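PDB 6HVG: alternansucrase from Leuconostoc mesenteroides, which belongs to glycoside hydrolase family 70, large multidomain proteins with a barrel core, here with a bound calcium ion and flanking repeats of the choline-binding type. Local coordinates for residues Q512-K517 with G1257-L1262; Q518-A523 with T1185-L1190; G533-Q538 with V1170-V1175. All coordinates share one frame; numbering follows the deposited sequence.

Interaction 1 of 3, residues Q512-K517 with G1257-L1262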
ATOM      1  N   GLN A 512     -15.125  -2.710  21.909  1.00 51.23           N
ATOM      2  CA  GLN A 512     -16.155  -1.756  21.500  1.00 48.46           C
ATOM      3  C   GLN A 512     -15.771  -0.983  20.250  1.00 47.16           C
ATOM      4  O   GLN A 512     -14.704  -0.383  20.186  1.00 47.76           O
ATOM      5  CB  GLN A 512     -16.418  -0.751  22.624  1.00 49.76           C
ATOM      6  CG  GLN A 512     -16.743  -1.382  23.958  1.00 48.42           C
ATOM      7  CD  GLN A 512     -18.001  -2.184  23.879  1.00 49.87           C
ATOM      8  OE1 GLN A 512     -19.097  -1.624  23.814  1.00 57.58           O
ATOM      9  NE2 GLN A 512     -17.866  -3.502  23.871  1.00 51.07           N
ATOM     10  N   ALA A 513     -16.675  -0.963  19.276  1.00 45.87           N
ATOM     11  CA  ALA A 513     -16.433  -0.337  17.978  1.00 46.20           C
ATOM     12  C   ALA A 513     -15.966   1.117  18.093  1.00 49.15           C
ATOM     13  O   ALA A 513     -15.084   1.545  17.351  1.00 50.17           O
ATOM     14  CB  ALA A 513     -17.672  -0.436  17.093  1.00 42.87           C
ATOM     15  N   ASN A 514     -16.586   1.884  18.984  1.00 52.56           N
ATOM     16  CA  ASN A 514     -16.198   3.279  19.173  1.00 49.65           C
ATOM     17  C   ASN A 514     -14.782   3.438  19.715  1.00 47.36           C
ATOM     18  O   ASN A 514     -14.216   4.511  19.643  1.00 45.05           O
ATOM     19  CB  ASN A 514     -17.188   3.967  20.102  1.00 51.10           C
ATOM     20  CG  ASN A 514     -18.404   4.490  19.384  1.00 51.80           C
ATOM     21  OD1 ASN A 514     -18.418   4.624  18.184  1.00 55.21           O
ATOM     22  ND2 ASN A 514     -19.425   4.824  20.137  1.00 57.39           N
ATOM     23  N   TRP A 515     -14.235   2.369  20.290  1.00 47.59           N
ATOM     24  CA  TRP A 515     -12.904   2.378  20.869  1.00 47.21           C
ATOM     25  C   TRP A 515     -11.899   1.492  20.132  1.00 48.49           C
ATOM     26  O   TRP A 515     -10.874   1.063  20.709  1.00 48.60           O
ATOM     27  CB  TRP A 515     -13.003   1.962  22.344  1.00 48.70           C
ATOM     28  CG  TRP A 515     -13.886   2.878  23.146  1.00 50.60           C
ATOM     29  CD1 TRP A 515     -14.162   4.195  22.880  1.00 50.73           C
ATOM     30  CD2 TRP A 515     -14.607   2.559  24.333  1.00 52.03           C
ATOM     31  NE1 TRP A 515     -14.999   4.703  23.825  1.00 48.75           N
ATOM     32  CE2 TRP A 515     -15.276   3.725  24.740  1.00 50.47           C
ATOM     33  CE3 TRP A 515     -14.746   1.401  25.101  1.00 55.54           C
ATOM     34  CZ2 TRP A 515     -16.069   3.770  25.860  1.00 49.86           C
ATOM     35  CZ3 TRP A 515     -15.545   1.457  26.244  1.00 52.15           C
ATOM     36  CH2 TRP A 515     -16.193   2.630  26.597  1.00 50.29           C
ATOM     37  N   ASN A 516     -12.181   1.215  18.858  1.00 48.07           N
ATOM     38  CA  ASN A 516     -11.237   0.471  18.027  1.00 48.02           C
ATOM     39  C   ASN A 516     -11.293   0.911  16.557  1.00 47.02           C
ATOM     40  O   ASN A 516     -11.964   1.889  16.223  1.00 51.30           O
ATOM     41  CB  ASN A 516     -11.376  -1.044  18.275  1.00 47.06           C
ATOM     42  CG  ASN A 516     -12.686  -1.611  17.804  1.00 49.64           C
ATOM     43  OD1 ASN A 516     -13.330  -1.096  16.886  1.00 52.43           O
ATOM     44  ND2 ASN A 516     -13.086  -2.716  18.412  1.00 50.98           N
ATOM     45  N   LYS A 517     -10.590   0.211  15.683  1.00 49.11           N
ATOM     46  CA  LYS A 517     -10.458   0.623  14.284  1.00 52.63           C
ATOM     47  C   LYS A 517     -11.720   0.504  13.432  1.00 52.57           C
ATOM     48  O   LYS A 517     -11.774   1.034  12.313  1.00 58.06           O
ATOM     49  CB  LYS A 517      -9.345  -0.188  13.595  1.00 57.42           C
ATOM     50  CG  LYS A 517      -9.764  -1.583  13.128  1.00 60.29           C
ATOM     51  CD  LYS A 517      -8.590  -2.353  12.541  1.00 63.07           C
ATOM     52  CE  LYS A 517      -9.016  -3.731  12.062  1.00 64.82           C
ATOM     53  NZ  LYS A 517      -7.849  -4.661  12.015  1.00 65.53           N
ATOM     54  N   GLY A1257     -10.134   4.461  18.047  1.00 45.59           N
ATOM     55  CA  GLY A1257     -11.558   4.634  17.916  1.00 46.47           C
ATOM     56  C   GLY A1257     -11.949   6.083  17.706  1.00 48.50           C
ATOM     57  O   GLY A1257     -11.212   7.003  18.082  1.00 49.39           O
ATOM     58  N   ALA A1258     -13.116   6.282  17.098  1.00 47.71           N
ATOM     59  CA  ALA A1258     -13.621   7.619  16.859  1.00 48.87           C
ATOM     60  C   ALA A1258     -13.968   8.345  18.159  1.00 49.63           C
ATOM     61  O   ALA A1258     -13.899   9.577  18.226  1.00 45.11           O
ATOM     62  CB  ALA A1258     -14.843   7.555  15.967  1.00 50.83           C
ATOM     63  N   TYR A1259     -14.363   7.590  19.192  1.00 49.40           N
ATOM     64  CA  TYR A1259     -14.787   8.210  20.468  1.00 47.08           C
ATOM     65  C   TYR A1259     -14.098   7.587  21.673  1.00 48.46           C
ATOM     66  O   TYR A1259     -14.728   7.302  22.677  1.00 52.27           O
ATOM     67  CB  TYR A1259     -16.311   8.160  20.599  1.00 44.52           C
ATOM     68  CG  TYR A1259     -17.003   8.893  19.475  1.00 43.83           C
ATOM     69  CD1 TYR A1259     -16.986  10.277  19.431  1.00 43.51           C
ATOM     70  CD2 TYR A1259     -17.653   8.203  18.441  1.00 42.26           C
ATOM     71  CE1 TYR A1259     -17.595  10.964  18.401  1.00 43.92           C
ATOM     72  CE2 TYR A1259     -18.275   8.884  17.402  1.00 43.00           C
ATOM     73  CZ  TYR A1259     -18.242  10.265  17.388  1.00 44.49           C
ATOM     74  OH  TYR A1259     -18.847  10.962  16.358  1.00 44.79           O
ATOM     75  N   TYR A1260     -12.792   7.368  21.556  1.00 50.35           N
ATOM     76  CA  TYR A1260     -11.941   6.973  22.676  1.00 49.02           C
ATOM     77  C   TYR A1260     -11.774   8.165  23.623  1.00 48.99           C
ATOM     78  O   TYR A1260     -11.576   7.975  24.817  1.00 47.06           O
ATOM     79  CB  TYR A1260     -10.589   6.511  22.132  1.00 49.41           C
ATOM     80  CG  TYR A1260      -9.571   6.054  23.148  1.00 50.34           C
ATOM     81  CD1 TYR A1260      -9.767   4.899  23.868  1.00 53.03           C
ATOM     82  CD2 TYR A1260      -8.394   6.759  23.350  1.00 49.58           C
ATOM     83  CE1 TYR A1260      -8.834   4.472  24.774  1.00 55.30           C
ATOM     84  CE2 TYR A1260      -7.453   6.341  24.266  1.00 51.01           C
ATOM     85  CZ  TYR A1260      -7.676   5.205  24.975  1.00 53.62           C
ATOM     86  OH  TYR A1260      -6.737   4.784  25.898  1.00 56.21           O
ATOM     87  N   VAL A1261     -11.842   9.379  23.073  1.00 47.68           N
ATOM     88  CA  VAL A1261     -11.923  10.598  23.868  1.00 49.46           C
ATOM     89  C   VAL A1261     -13.388  10.789  24.243  1.00 51.94           C
ATOM     90  O   VAL A1261     -14.239  10.916  23.367  1.00 56.91           O
ATOM     91  CB  VAL A1261     -11.452  11.835  23.092  1.00 50.04           C
ATOM     92  CG1 VAL A1261     -11.544  13.088  23.966  1.00 49.97           C
ATOM     93  CG2 VAL A1261     -10.024  11.662  22.585  1.00 49.10           C
ATOM     94  N   LEU A1262     -13.680  10.805  25.542  1.00 50.07           N
ATOM     95  CA  LEU A1262     -15.051  10.653  26.028  1.00 46.71           C
ATOM     96  C   LEU A1262     -15.896  11.904  25.927  1.00 46.67           C
ATOM     97  O   LEU A1262     -15.432  13.013  26.157  1.00 48.30           O
ATOM     98  CB  LEU A1262     -15.045  10.162  27.463  1.00 46.65           C
ATOM     99  CG  LEU A1262     -14.408   8.787  27.638  1.00 46.56           C
ATOM    100  CD1 LEU A1262     -14.236   8.425  29.103  1.00 48.55           C
ATOM    101  CD2 LEU A1262     -15.254   7.756  26.932  1.00 45.89           C
TER

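Interaction 2 of 3, residues Q518-A523 with T1185-L1190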
ATOM      1  N   GLN A 518     -12.727  -0.198  13.936  1.00 53.39           N
ATOM      2  CA  GLN A 518     -13.997  -0.348  13.221  1.00 53.94           C
ATOM      3  C   GLN A 518     -14.660   0.999  12.932  1.00 53.67           C
ATOM      4  O   GLN A 518     -15.328   1.176  11.911  1.00 54.13           O
ATOM      5  CB  GLN A 518     -14.930  -1.241  14.012  1.00 58.69           C
ATOM      6  CG  GLN A 518     -14.414  -2.662  14.153  1.00 66.35           C
ATOM      7  CD  GLN A 518     -15.389  -3.590  14.838  1.00 79.98           C
ATOM      8  OE1 GLN A 518     -16.460  -3.182  15.309  1.00 86.47           O
ATOM      9  NE2 GLN A 518     -14.998  -4.852  14.930  1.00 89.10           N
ATOM     10  N   THR A 519     -14.434   1.962  13.818  1.00 53.00           N
ATOM     11  CA  THR A 519     -14.900   3.322  13.596  1.00 51.45           C
ATOM     12  C   THR A 519     -13.853   4.215  12.958  1.00 49.40           C
ATOM     13  O   THR A 519     -14.036   5.415  12.917  1.00 47.95           O
ATOM     14  CB  THR A 519     -15.382   3.943  14.919  1.00 51.04           C
ATOM     15  OG1 THR A 519     -14.379   3.797  15.936  1.00 51.17           O
ATOM     16  CG2 THR A 519     -16.657   3.258  15.354  1.00 50.58           C
ATOM     17  N   GLU A 520     -12.752   3.625  12.493  1.00 48.52           N
ATOM     18  CA  GLU A 520     -11.679   4.383  11.837  1.00 50.56           C
ATOM     19  C   GLU A 520     -11.646   4.185  10.314  1.00 50.42           C
ATOM     20  O   GLU A 520     -10.821   4.780   9.641  1.00 51.03           O
ATOM     21  CB  GLU A 520     -10.311   4.047  12.450  1.00 48.66           C
ATOM     22  CG  GLU A 520     -10.174   4.515  13.885  1.00 48.25           C
ATOM     23  CD  GLU A 520      -8.805   4.288  14.460  1.00 47.97           C
ATOM     24  OE1 GLU A 520      -8.011   3.596  13.824  1.00 45.09           O
ATOM     25  OE2 GLU A 520      -8.529   4.783  15.570  1.00 52.35           O
ATOM     26  N   ASP A 521     -12.540   3.344   9.792  1.00 50.69           N
ATOM     27  CA  ASP A 521     -12.679   3.131   8.361  1.00 48.45           C
ATOM     28  C   ASP A 521     -11.368   2.725   7.683  1.00 50.20           C
ATOM     29  O   ASP A 521     -10.954   3.339   6.709  1.00 51.82           O
ATOM     30  CB  ASP A 521     -13.258   4.391   7.719  1.00 50.47           C
ATOM     31  CG  ASP A 521     -14.706   4.649   8.130  1.00 54.59           C
ATOM     32  OD1 ASP A 521     -15.365   3.734   8.665  1.00 54.67           O
ATOM     33  OD2 ASP A 521     -15.188   5.785   7.908  1.00 59.84           O
ATOM     34  N   GLU A 522     -10.710   1.707   8.228  1.00 50.70           N
ATOM     35  CA  GLU A 522      -9.535   1.127   7.611  1.00 48.06           C
ATOM     36  C   GLU A 522      -9.777   0.941   6.117  1.00 49.02           C
ATOM     37  O   GLU A 522     -10.802   0.421   5.714  1.00 53.02           O
ATOM     38  CB  GLU A 522      -9.183  -0.219   8.261  1.00 47.90           C
ATOM     39  CG  GLU A 522      -7.745  -0.676   8.005  1.00 50.28           C
ATOM     40  CD  GLU A 522      -7.384  -1.975   8.703  1.00 51.80           C
ATOM     41  OE1 GLU A 522      -8.198  -2.924   8.661  1.00 56.50           O
ATOM     42  OE2 GLU A 522      -6.304  -2.044   9.325  1.00 51.49           O
ATOM     43  N   ALA A 523      -8.838   1.402   5.302  1.00 48.73           N
ATOM     44  CA  ALA A 523      -8.885   1.238   3.847  1.00 50.28           C
ATOM     45  C   ALA A 523      -7.475   0.993   3.318  1.00 52.55           C
ATOM     46  O   ALA A 523      -6.506   1.399   3.945  1.00 53.26           O
ATOM     47  CB  ALA A 523      -9.462   2.480   3.193  1.00 49.16           C
ATOM     48  N   THR A1185     -17.465   8.992   5.476  1.00 62.98           N
ATOM     49  CA  THR A1185     -16.893   8.877   6.800  1.00 60.74           C
ATOM     50  C   THR A1185     -17.610   9.772   7.802  1.00 57.95           C
ATOM     51  O   THR A1185     -17.882  10.953   7.546  1.00 52.78           O
ATOM     52  CB  THR A1185     -15.371   9.205   6.852  1.00 58.83           C
ATOM     53  OG1 THR A1185     -14.854   8.885   8.146  1.00 51.34           O
ATOM     54  CG2 THR A1185     -15.120  10.703   6.612  1.00 59.24           C
ATOM     55  N   ASP A1186     -17.870   9.189   8.966  1.00 59.91           N
ATOM     56  CA  ASP A1186     -18.387   9.944  10.098  1.00 64.68           C
ATOM     57  C   ASP A1186     -17.237  10.539  10.876  1.00 59.10           C
ATOM     58  O   ASP A1186     -17.465  11.357  11.758  1.00 61.09           O
ATOM     59  CB  ASP A1186     -19.209   9.046  11.043  1.00 68.04           C
ATOM     60  CG  ASP A1186     -20.219   8.202  10.305  1.00 71.08           C
ATOM     61  OD1 ASP A1186     -20.813   8.739   9.331  1.00 66.57           O
ATOM     62  OD2 ASP A1186     -20.380   7.009  10.683  1.00 74.01           O
ATOM     63  N   PHE A1187     -16.013  10.108  10.574  1.00 52.67           N
ATOM     64  CA  PHE A1187     -14.833  10.591  11.269  1.00 48.32           C
ATOM     65  C   PHE A1187     -14.407  11.949  10.707  1.00 49.80           C
ATOM     66  O   PHE A1187     -13.536  12.035   9.856  1.00 50.74           O
ATOM     67  CB  PHE A1187     -13.722   9.568  11.165  1.00 44.03           C
ATOM     68  CG  PHE A1187     -12.687   9.667  12.259  1.00 42.77           C
ATOM     69  CD1 PHE A1187     -11.990  10.849  12.495  1.00 40.88           C
ATOM     70  CD2 PHE A1187     -12.389   8.557  13.035  1.00 40.08           C
ATOM     71  CE1 PHE A1187     -11.016  10.910  13.471  1.00 39.19           C
ATOM     72  CE2 PHE A1187     -11.407   8.621  13.999  1.00 39.40           C
ATOM     73  CZ  PHE A1187     -10.725   9.799  14.220  1.00 37.43           C
ATOM     74  N   VAL A1188     -15.056  13.006  11.189  1.00 49.15           N
ATOM     75  CA  VAL A1188     -14.756  14.364  10.794  1.00 47.49           C
ATOM     76  C   VAL A1188     -14.644  15.249  12.028  1.00 48.19           C
ATOM     77  O   VAL A1188     -15.520  15.230  12.892  1.00 53.17           O
ATOM     78  CB  VAL A1188     -15.834  14.888   9.845  1.00 48.08           C
ATOM     79  CG1 VAL A1188     -15.516  16.297   9.369  1.00 51.26           C
ATOM     80  CG2 VAL A1188     -15.957  13.960   8.649  1.00 50.05           C
ATOM     81  N   ASN A1189     -13.557  16.015  12.107  1.00 45.96           N
ATOM     82  CA  ASN A1189     -13.285  16.916  13.219  1.00 46.10           C
ATOM     83  C   ASN A1189     -13.534  16.312  14.598  1.00 45.52           C
ATOM     84  O   ASN A1189     -14.069  16.985  15.465  1.00 47.93           O
ATOM     85  CB  ASN A1189     -14.078  18.199  13.053  1.00 47.10           C
ATOM     86  CG  ASN A1189     -13.695  18.960  11.794  1.00 49.55           C
ATOM     87  OD1 ASN A1189     -12.548  19.287  11.573  1.00 56.60           O
ATOM     88  ND2 ASN A1189     -14.666  19.273  10.985  1.00 52.25           N
ATOM     89  N   LEU A1190     -13.126  15.057  14.797  1.00 43.76           N
ATOM     90  CA  LEU A1190     -13.264  14.368  16.099  1.00 47.27           C
ATOM     91  C   LEU A1190     -11.989  14.439  16.933  1.00 46.88           C
ATOM     92  O   LEU A1190     -10.888  14.511  16.393  1.00 50.48           O
ATOM     93  CB  LEU A1190     -13.607  12.885  15.923  1.00 46.70           C
ATOM     94  CG  LEU A1190     -14.832  12.556  15.070  1.00 48.39           C
ATOM     95  CD1 LEU A1190     -15.075  11.057  15.101  1.00 49.76           C
ATOM     96  CD2 LEU A1190     -16.060  13.295  15.546  1.00 50.55           C
TER

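Interaction 3 of 3, residues G533-Q538 with V1170-V1175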
ATOM      1  N   GLY A 533      -4.641   3.570   6.612  1.00 47.61           N
ATOM      2  CA  GLY A 533      -5.413   4.818   6.484  1.00 44.55           C
ATOM      3  C   GLY A 533      -4.844   5.978   7.279  1.00 44.71           C
ATOM      4  O   GLY A 533      -4.072   5.780   8.198  1.00 47.91           O
ATOM      5  N   PHE A 534      -5.245   7.193   6.933  1.00 44.23           N
ATOM      6  CA  PHE A 534      -4.682   8.386   7.545  1.00 44.36           C
ATOM      7  C   PHE A 534      -5.708   9.298   8.187  1.00 44.85           C
ATOM      8  O   PHE A 534      -6.861   9.369   7.733  1.00 43.68           O
ATOM      9  CB  PHE A 534      -3.968   9.226   6.497  1.00 45.72           C
ATOM     10  CG  PHE A 534      -2.947   8.482   5.716  1.00 46.27           C
ATOM     11  CD1 PHE A 534      -1.745   8.108   6.292  1.00 48.95           C
ATOM     12  CD2 PHE A 534      -3.176   8.174   4.407  1.00 48.64           C
ATOM     13  CE1 PHE A 534      -0.802   7.414   5.573  1.00 48.36           C
ATOM     14  CE2 PHE A 534      -2.226   7.498   3.675  1.00 50.46           C
ATOM     15  CZ  PHE A 534      -1.036   7.126   4.259  1.00 50.59           C
ATOM     16  N   LEU A 535      -5.230  10.048   9.184  1.00 43.79           N
ATOM     17  CA  LEU A 535      -5.967  11.103   9.845  1.00 41.78           C
ATOM     18  C   LEU A 535      -5.246  12.427   9.641  1.00 40.84           C
ATOM     19  O   LEU A 535      -4.059  12.516   9.887  1.00 41.75           O
ATOM     20  CB  LEU A 535      -6.025  10.844  11.335  1.00 42.21           C
ATOM     21  CG  LEU A 535      -6.766   9.588  11.779  1.00 44.30           C
ATOM     22  CD1 LEU A 535      -6.664   9.429  13.292  1.00 44.96           C
ATOM     23  CD2 LEU A 535      -8.205   9.666  11.339  1.00 45.45           C
ATOM     24  N   ALA A 536      -5.958  13.451   9.171  1.00 38.61           N
ATOM     25  CA  ALA A 536      -5.372  14.775   9.050  1.00 39.36           C
ATOM     26  C   ALA A 536      -5.744  15.595  10.284  1.00 42.25           C
ATOM     27  O   ALA A 536      -6.912  15.691  10.632  1.00 42.02           O
ATOM     28  CB  ALA A 536      -5.859  15.461   7.798  1.00 39.32           C
ATOM     29  N   TYR A 537      -4.753  16.191  10.937  1.00 41.97           N
ATOM     30  CA  TYR A 537      -5.001  17.028  12.085  1.00 41.66           C
ATOM     31  C   TYR A 537      -5.546  18.383  11.652  1.00 45.04           C
ATOM     32  O   TYR A 537      -5.184  18.903  10.593  1.00 41.19           O
ATOM     33  CB  TYR A 537      -3.733  17.246  12.913  1.00 41.79           C
ATOM     34  CG  TYR A 537      -3.073  15.996  13.456  1.00 40.34           C
ATOM     35  CD1 TYR A 537      -3.764  14.828  13.641  1.00 39.66           C
ATOM     36  CD2 TYR A 537      -1.725  16.004  13.803  1.00 41.97           C
ATOM     37  CE1 TYR A 537      -3.128  13.677  14.112  1.00 38.51           C
ATOM     38  CE2 TYR A 537      -1.101  14.873  14.303  1.00 38.88           C
ATOM     39  CZ  TYR A 537      -1.815  13.714  14.450  1.00 37.10           C
ATOM     40  OH  TYR A 537      -1.203  12.600  14.918  1.00 39.64           O
ATOM     41  N   GLN A 538      -6.398  18.971  12.503  1.00 49.37           N
ATOM     42  CA  GLN A 538      -7.056  20.244  12.187  1.00 48.16           C
ATOM     43  C   GLN A 538      -6.674  21.362  13.145  1.00 46.61           C
ATOM     44  O   GLN A 538      -6.274  21.113  14.277  1.00 46.19           O
ATOM     45  CB  GLN A 538      -8.563  20.055  12.182  1.00 48.67           C
ATOM     46  CG  GLN A 538      -9.042  18.869  11.361  1.00 50.73           C
ATOM     47  CD  GLN A 538      -8.751  19.000   9.880  1.00 53.62           C
ATOM     48  OE1 GLN A 538      -8.960  20.041   9.276  1.00 59.57           O
ATOM     49  NE2 GLN A 538      -8.245  17.931   9.290  1.00 57.38           N
ATOM     50  N   VAL A1170      -5.577  15.577  19.580  1.00 48.32           N
ATOM     51  CA  VAL A1170      -5.687  16.335  18.329  1.00 48.53           C
ATOM     52  C   VAL A1170      -7.141  16.318  17.858  1.00 48.51           C
ATOM     53  O   VAL A1170      -7.933  15.492  18.322  1.00 49.84           O
ATOM     54  CB  VAL A1170      -4.804  15.721  17.192  1.00 49.14           C
ATOM     55  CG1 VAL A1170      -3.354  15.593  17.631  1.00 48.24           C
ATOM     56  CG2 VAL A1170      -5.349  14.363  16.727  1.00 47.91           C
ATOM     57  N   THR A1171      -7.472  17.231  16.945  1.00 46.89           N
ATOM     58  CA  THR A1171      -8.736  17.198  16.213  1.00 47.36           C
ATOM     59  C   THR A1171      -8.458  16.609  14.828  1.00 47.65           C
ATOM     60  O   THR A1171      -7.692  17.180  14.051  1.00 47.85           O
ATOM     61  CB  THR A1171      -9.345  18.604  16.067  1.00 45.97           C
ATOM     62  OG1 THR A1171      -9.762  19.075  17.340  1.00 48.44           O
ATOM     63  CG2 THR A1171     -10.563  18.568  15.178  1.00 48.78           C
ATOM     64  N   ALA A1172      -9.101  15.492  14.509  1.00 45.87           N
ATOM     65  CA  ALA A1172      -8.703  14.694  13.369  1.00 48.95           C
ATOM     66  C   ALA A1172      -9.842  14.362  12.436  1.00 51.56           C
ATOM     67  O   ALA A1172     -10.959  14.098  12.870  1.00 59.46           O
ATOM     68  CB  ALA A1172      -8.037  13.407  13.841  1.00 50.24           C
ATOM     69  N   THR A1173      -9.532  14.336  11.148  1.00 49.31           N
ATOM     70  CA  THR A1173     -10.453  13.910  10.108  1.00 49.77           C
ATOM     71  C   THR A1173      -9.832  12.761   9.332  1.00 51.27           C
ATOM     72  O   THR A1173      -8.639  12.782   9.048  1.00 57.91           O
ATOM     73  CB  THR A1173     -10.726  15.066   9.136  1.00 49.73           C
ATOM     74  OG1 THR A1173     -11.261  16.182   9.851  1.00 47.90           O
ATOM     75  CG2 THR A1173     -11.697  14.663   8.040  1.00 51.23           C
ATOM     76  N   ARG A1174     -10.634  11.750   8.992  1.00 49.63           N
ATOM     77  CA  ARG A1174     -10.168  10.591   8.215  1.00 45.32           C
ATOM     78  C   ARG A1174     -10.000  10.961   6.762  1.00 43.95           C
ATOM     79  O   ARG A1174     -10.923  11.447   6.134  1.00 41.83           O
ATOM     80  CB  ARG A1174     -11.140   9.443   8.344  1.00 44.61           C
ATOM     81  CG  ARG A1174     -10.779   8.184   7.586  1.00 43.62           C
ATOM     82  CD  ARG A1174      -9.703   7.387   8.312  1.00 46.52           C
ATOM     83  NE  ARG A1174      -9.504   6.105   7.670  1.00 46.87           N
ATOM     84  CZ  ARG A1174      -8.897   5.953   6.496  1.00 50.49           C
ATOM     85  NH1 ARG A1174      -8.387   7.000   5.832  1.00 47.58           N
ATOM     86  NH2 ARG A1174      -8.785   4.738   5.980  1.00 52.20           N
ATOM     87  N   VAL A1175      -8.786  10.750   6.248  1.00 46.81           N
ATOM     88  CA  VAL A1175      -8.406  11.238   4.918  1.00 45.61           C
ATOM     89  C   VAL A1175      -7.661  10.187   4.146  1.00 43.86           C
ATOM     90  O   VAL A1175      -7.119   9.237   4.729  1.00 40.83           O
ATOM     91  CB  VAL A1175      -7.470  12.448   4.993  1.00 47.08           C
ATOM     92  CG1 VAL A1175      -8.203  13.669   5.493  1.00 48.71           C
ATOM     93  CG2 VAL A1175      -6.279  12.149   5.888  1.00 49.09           C
TER

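Interaction 1 of 3, residues Q512-K517 with G1257-L1262
W515 and G1257 bring the two backbones together, their CA atoms 4.0 Å apart, with no regular strand pairing on either side. The carbonyl oxygen of N514, within a short 3-10 segment, accepts a hydrogen bond from Y1259 N at 3.1 Å; the donor lies in the carbonyl plane and the N-H...O angle is 160°. G1257, at backbone angles that call for glycine, makes CA-H...O contacts to the same oxygen and to N516 O (3.3 Å from its CA); a side chain here would point into 512-517. W515 has CG anti to its carbonyl carbon (chi1 -59°), and its indole NE1 reaches Y1259 O at the ring edge, near the ring plane. That bond is 2.9 Å long but bent, and therefore weak. Backbone N and O of Y1259 are thus both engaged by neighbouring residues of the 512-517 turn. The turn leaves helix 499-511, where F508 and V509 also touch W515, and the contact joins this helical part of the family 70 region to the loop following strand 1248-1252. Indole atom CD1 meets Y1260 CB at 4.3 Å, and CZ2 packs against L1262 CD2 at 4.2 Å. N514 OD1 lies in plane at the edge of the Y1259 ring, 3.7 Å from CD2, with amide and ring planes 76° apart. Y1260 OH turns to D413, and N516 ND2 bonds back to K510 O.

Interaction 2 of 3, residues Q518-A523 with T1185-L1190
F1187 sets the edge of its ring against the loop 518-523: CD2 lies 3.5 Å from T519 O, which sits near the ring plane, while CE2 is 4.3 Å from E520 CG on an oblique approach. The CA-CB bond of F1187 points toward the facing loop, and CG is anti to the backbone N (chi1 -156°). Within its own segment one ring face takes L1190 CD1, 3.9 Å above the plane and offset toward the rim. A hydrogen bond stands beside this ring contact. T1185 OG1 donates to D521 OD2 at 3.1 Å, meeting the carboxylate oxygen on its anti side and 24° out of the carboxylate plane. The same hydroxyl accepts from F1187 N at 3.0 Å, the closing bond of an ST turn, and so links the turn to the opposite loop through one atom. F1187 is itself the centre of an inverse gamma turn. The carboxylate of E520 leaves this interface for Y1192 OH and the backbone N of H1255. Residues 1185-1190 end the connection from strand 1166-1175 and lead into strand 1190-1197, bound to the former by backbone bonds of F1187 to R1174 and L1190 to A1172; with N1189, L1190 makes a G1 beta bulge there. Residues 518-523 run alongside this hairpin on the way from helix 499-511 to helix 528-531.

Interaction 3 of 3, residues G533-Q538 with V1170-V1175
The Y537 ring carries V1170 over one face, CG1 above its centre at 3.9 Å from the centroid in a CH-pi contact, with CG2 3.5 Å from CE1. F534 instead has V1175 O near its ring plane at the edge. The R1174 guanidinium has G533 CA and F534 N over one face; its NH1 gives a weak, bent bond to F534 O and also bonds to Q528 OE1, while NE and NH2 bond to the carbonyls of E520 and D521. Strands 534-537 and 1166-1175 run antiparallel as neighbours in a six-stranded sheet, between strands 1248-1252 and 1190-1197. Built from distant parts of the chain, this sheet is consistent with domain B of family 70 proteins. F534 and A536 form hydrogen-bonded pairs with V1175 and T1173, the A536 N to T1173 O bond being 2.8 Å. A536 O accepts T1173 N and, from the opposite face of its plane, Q538 NE2 at 2.9 Å. A bend in the Q538 side chain (chi2 -64°) turns its CD back for this. Beside these bonds A536 CB meets V1175 CG1 at 3.7 Å, and on the other face of the sheet L535 CB touches A1172 CB of the neighbouring pair.

Overall arrangement
Interaction 3 is the regular, buried contact, a ladder of backbone bonds within one sheet, and its summed buried surface of 598 Å² exceeds the 309 Å² of interaction 1 and the 152 Å² of interaction 2. The other two join loops: interaction 1 is buried and led by an indole and a carbonyl, interaction 2 is partly buried and ties a carboxylate to a hydroxyl beside an aromatic edge. Residues 512-523 run continuously through both, and where they touch, E520 OE2 takes G1257 N and T519 OG1 bonds to A513 O. R1174 of interaction 3 reaches the E520 and D521 carbonyls of interaction 2, beside F1187 on A1172, whereas interactions 1 and 3 do not touch.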